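Local coordinates for heme-binding protein A (Haemophilus parasuis 29755, PDB 3TPA) that probably binds glutathione as a periplasmic solute-binding protein of the GbpA family, despite its name as a heme-binding protein, at residues 323-328 with 468-473. The protein carries 1 engineered substitution. Residues are numbered along the deposited sequence; the frame is centred on the assembly and turned at random. Where two conformers were deposited one is given.
Sequences GYNPHL and AVEIFQ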
ATOM      1  N   GLY A 323       3.450 -12.580 -10.544  1.00 14.27           N
ATOM      2  CA  GLY A 323       4.838 -12.842 -10.879  1.00 15.02           C
ATOM      3  C   GLY A 323       5.656 -13.563  -9.809  1.00 20.40           C
ATOM      4  O   GLY A 323       6.795 -13.952 -10.052  1.00 18.64           O
ATOM      5  N   TYR A 324       5.085 -13.732  -8.619  1.00 20.00           N
ATOM      6  CA  TYR A 324       5.760 -14.449  -7.541  1.00 16.02           C
ATOM      7  C   TYR A 324       6.306 -15.772  -8.050  1.00 22.63           C
ATOM      8  O   TYR A 324       5.632 -16.455  -8.823  1.00 21.34           O
ATOM      9  CB  TYR A 324       4.790 -14.722  -6.383  1.00 18.28           C
ATOM     10  CG  TYR A 324       5.445 -15.455  -5.233  1.00 24.76           C
ATOM     11  CD1 TYR A 324       6.165 -14.763  -4.264  1.00 27.93           C
ATOM     12  CD2 TYR A 324       5.356 -16.835  -5.120  1.00 25.92           C
ATOM     13  CE1 TYR A 324       6.770 -15.422  -3.212  1.00 26.80           C
ATOM     14  CE2 TYR A 324       5.964 -17.509  -4.064  1.00 28.25           C
ATOM     15  CZ  TYR A 324       6.664 -16.793  -3.116  1.00 31.21           C
ATOM     16  OH  TYR A 324       7.269 -17.455  -2.070  1.00 33.51           O
ATOM     17  N   ASN A 325       7.510 -16.139  -7.608  1.00 21.82           N
ATOM     18  CA  ASN A 325       8.155 -17.374  -8.069  1.00 22.54           C
ATOM     19  C   ASN A 325       8.542 -18.288  -6.916  1.00 26.54           C
ATOM     20  O   ASN A 325       9.547 -18.059  -6.254  1.00 25.86           O
ATOM     21  CB  ASN A 325       9.392 -17.073  -8.926  1.00 15.42           C
ATOM     22  CG  ASN A 325      10.102 -18.328  -9.397  1.00 21.20           C
ATOM     23  OD1 ASN A 325       9.618 -19.445  -9.207  1.00 22.38           O
ATOM     24  ND2 ASN A 325      11.257 -18.146 -10.028  1.00 21.58           N
ATOM     25  N   PRO A 326       7.755 -19.353  -6.698  1.00 29.04           N
ATOM     26  CA  PRO A 326       7.974 -20.226  -5.534  1.00 30.89           C
ATOM     27  C   PRO A 326       9.301 -21.000  -5.578  1.00 34.28           C
ATOM     28  O   PRO A 326       9.679 -21.599  -4.577  1.00 40.26           O
ATOM     29  CB  PRO A 326       6.781 -21.189  -5.583  1.00 28.19           C
ATOM     30  CG  PRO A 326       6.340 -21.178  -7.009  1.00 28.51           C
ATOM     31  CD  PRO A 326       6.640 -19.811  -7.545  1.00 20.71           C
ATOM     32  N   HIS A 327      10.009 -20.978  -6.699  1.00 27.78           N
ATOM     33  CA  HIS A 327      11.248 -21.742  -6.800  1.00 28.04           C
ATOM     34  C   HIS A 327      12.432 -20.867  -7.213  1.00 28.73           C
ATOM     35  O   HIS A 327      13.440 -21.358  -7.724  1.00 31.04           O
ATOM     36  CB  HIS A 327      11.073 -22.930  -7.758  1.00 30.41           C
ATOM     37  CG  HIS A 327      10.443 -22.564  -9.065  1.00 46.22           C
ATOM     38  ND1 HIS A 327      11.172 -22.074 -10.128  1.00 54.94           N
ATOM     39  CD2 HIS A 327       9.154 -22.611  -9.477  1.00 55.39           C
ATOM     40  CE1 HIS A 327      10.359 -21.831 -11.143  1.00 56.29           C
ATOM     41  NE2 HIS A 327       9.128 -22.143 -10.775  1.00 56.96           N
ATOM     42  N   LEU A 328      12.299 -19.564  -7.000  1.00 21.26           N
ATOM     43  CA  LEU A 328      13.426 -18.657  -7.177  1.00 21.14           C
ATOM     44  C   LEU A 328      14.609 -19.177  -6.358  1.00 29.58           C
ATOM     45  O   LEU A 328      14.473 -19.425  -5.157  1.00 28.91           O
ATOM     46  CB  LEU A 328      13.048 -17.254  -6.701  1.00 15.58           C
ATOM     47  CG  LEU A 328      14.041 -16.134  -7.011  1.00 20.25           C
ATOM     48  CD1 LEU A 328      14.287 -15.991  -8.544  1.00 16.96           C
ATOM     49  CD2 LEU A 328      13.539 -14.823  -6.420  1.00 17.24           C
ATOM     50  N   ALA A 468      12.278 -11.251 -15.192  1.00 11.20           N
ATOM     51  CA  ALA A 468      12.963 -10.076 -14.624  1.00 11.97           C
ATOM     52  C   ALA A 468      13.509 -10.347 -13.225  1.00 17.50           C
ATOM     53  O   ALA A 468      14.632  -9.967 -12.901  1.00 15.15           O
ATOM     54  CB  ALA A 468      12.020  -8.876 -14.578  1.00 13.46           C
ATOM     55  N   VAL A 469      12.699 -10.988 -12.386  1.00 16.45           N
ATOM     56  CA  VAL A 469      13.126 -11.277 -11.016  1.00 12.32           C
ATOM     57  C   VAL A 469      14.314 -12.259 -10.984  1.00 10.38           C
ATOM     58  O   VAL A 469      15.206 -12.121 -10.174  1.00 15.47           O
ATOM     59  CB  VAL A 469      11.949 -11.768 -10.141  1.00 14.29           C
ATOM     60  CG1 VAL A 469      12.460 -12.368  -8.843  1.00 12.31           C
ATOM     61  CG2 VAL A 469      11.013 -10.605  -9.857  1.00 16.05           C
ATOM     62  N   GLU A 470      14.362 -13.223 -11.896  1.00 14.83           N
ATOM     63  CA  GLU A 470      15.501 -14.146 -11.945  0.52 18.54           C
ATOM     64  C   GLU A 470      16.803 -13.399 -12.255  1.00 19.59           C
ATOM     65  O   GLU A 470      17.864 -13.715 -11.714  1.00 17.68           O
ATOM     66  CB  GLU A 470      15.253 -15.261 -12.968  0.52 17.15           C
ATOM     67  CG  GLU A 470      14.190 -16.274 -12.543  0.52 22.32           C
ATOM     68  CD  GLU A 470      14.779 -17.563 -11.978  0.52 22.97           C
ATOM     69  OE1 GLU A 470      16.000 -17.618 -11.725  0.52 24.90           O
ATOM     70  OE2 GLU A 470      14.012 -18.533 -11.788  0.52 25.10           O
ATOM     71  N   ILE A 471      16.725 -12.396 -13.122  1.00 17.13           N
ATOM     72  CA  ILE A 471      17.904 -11.587 -13.438  1.00 14.12           C
ATOM     73  C   ILE A 471      18.331 -10.756 -12.226  1.00 13.59           C
ATOM     74  O   ILE A 471      19.514 -10.729 -11.838  1.00 14.13           O
ATOM     75  CB  ILE A 471      17.659 -10.656 -14.646  1.00 19.06           C
ATOM     76  CG1 ILE A 471      17.540 -11.467 -15.944  1.00 16.21           C
ATOM     77  CG2 ILE A 471      18.772  -9.606 -14.756  1.00 13.70           C
ATOM     78  CD1 ILE A 471      17.029 -10.652 -17.142  1.00 14.62           C
ATOM     79  N   PHE A 472      17.365 -10.075 -11.626  1.00 11.54           N
ATOM     80  CA  PHE A 472      17.621  -9.367 -10.362  1.00 12.96           C
ATOM     81  C   PHE A 472      18.280 -10.281  -9.312  1.00 14.62           C
ATOM     82  O   PHE A 472      19.276  -9.918  -8.692  1.00 17.68           O
ATOM     83  CB  PHE A 472      16.328  -8.780  -9.785  1.00  9.51           C
ATOM     84  CG  PHE A 472      16.329  -8.702  -8.284  1.00 12.91           C
ATOM     85  CD1 PHE A 472      17.031  -7.697  -7.623  1.00  9.96           C
ATOM     86  CD2 PHE A 472      15.659  -9.664  -7.524  1.00 10.00           C
ATOM     87  CE1 PHE A 472      17.032  -7.639  -6.212  1.00 11.39           C
ATOM     88  CE2 PHE A 472      15.675  -9.623  -6.137  1.00  8.28           C
ATOM     89  CZ  PHE A 472      16.358  -8.608  -5.480  1.00 11.12           C
ATOM     90  N   GLN A 473      17.727 -11.471  -9.113  1.00 14.87           N
ATOM     91  CA  GLN A 473      18.255 -12.380  -8.081  1.00 13.44           C
ATOM     92  C   GLN A 473      19.698 -12.808  -8.356  1.00 18.80           C
ATOM     93  O   GLN A 473      20.519 -12.827  -7.452  1.00 19.92           O
ATOM     94  CB  GLN A 473      17.347 -13.606  -7.905  1.00 12.99           C
ATOM     95  CG  GLN A 473      17.696 -14.498  -6.684  1.00 14.86           C
ATOM     96  CD  GLN A 473      17.359 -13.853  -5.326  1.00 20.64           C
ATOM     97  OE1 GLN A 473      17.175 -12.645  -5.223  1.00 22.28           O
ATOM     98  NE2 GLN A 473      17.271 -14.673  -4.286  1.00 15.27           N
TER
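The N325 amide meets the E470 carboxylate with ND2 3.3 Å from OE2, the two planes turned 45° apart and the side chains crossing at about a right angle; E470 was modelled in two conformers, and its contacts hold for the one described. The other end of the amide faces its own loop: N325 OD1 lies over the centre of one face of the H327 imidazole, 3.0 Å above its plane. N325 to L328 form a type I beta turn, closed by L328 N to N325 O and overlaid by an Asx turn in which H327 N donates to N325 OD1 (3.0 Å, 163° at the hydrogen), reaching it from above the carbonyl plane. The amide is thereby fixed in the turn while its ND2 is presented to the helix. In this solute-binding protein fold, the turn belongs to the loop between strand 310-312 and helix 335-344 and packs on helix 458-475. L328 carries the apolar part: its CG, anti to the backbone N (chi1 -171°), lies against CG of the bent Q473 chain. CD1 lies 3.8 Å from E470 CD in that conformer and also meets Q473 CB. Outside these segments, Q473 NE2 donates to P329 O and Q473 O is hydrogen-bonded to Y331 OH, tying the helix to the continuing loop. L328 CD2 rests 3.6 Å from V469 CG1.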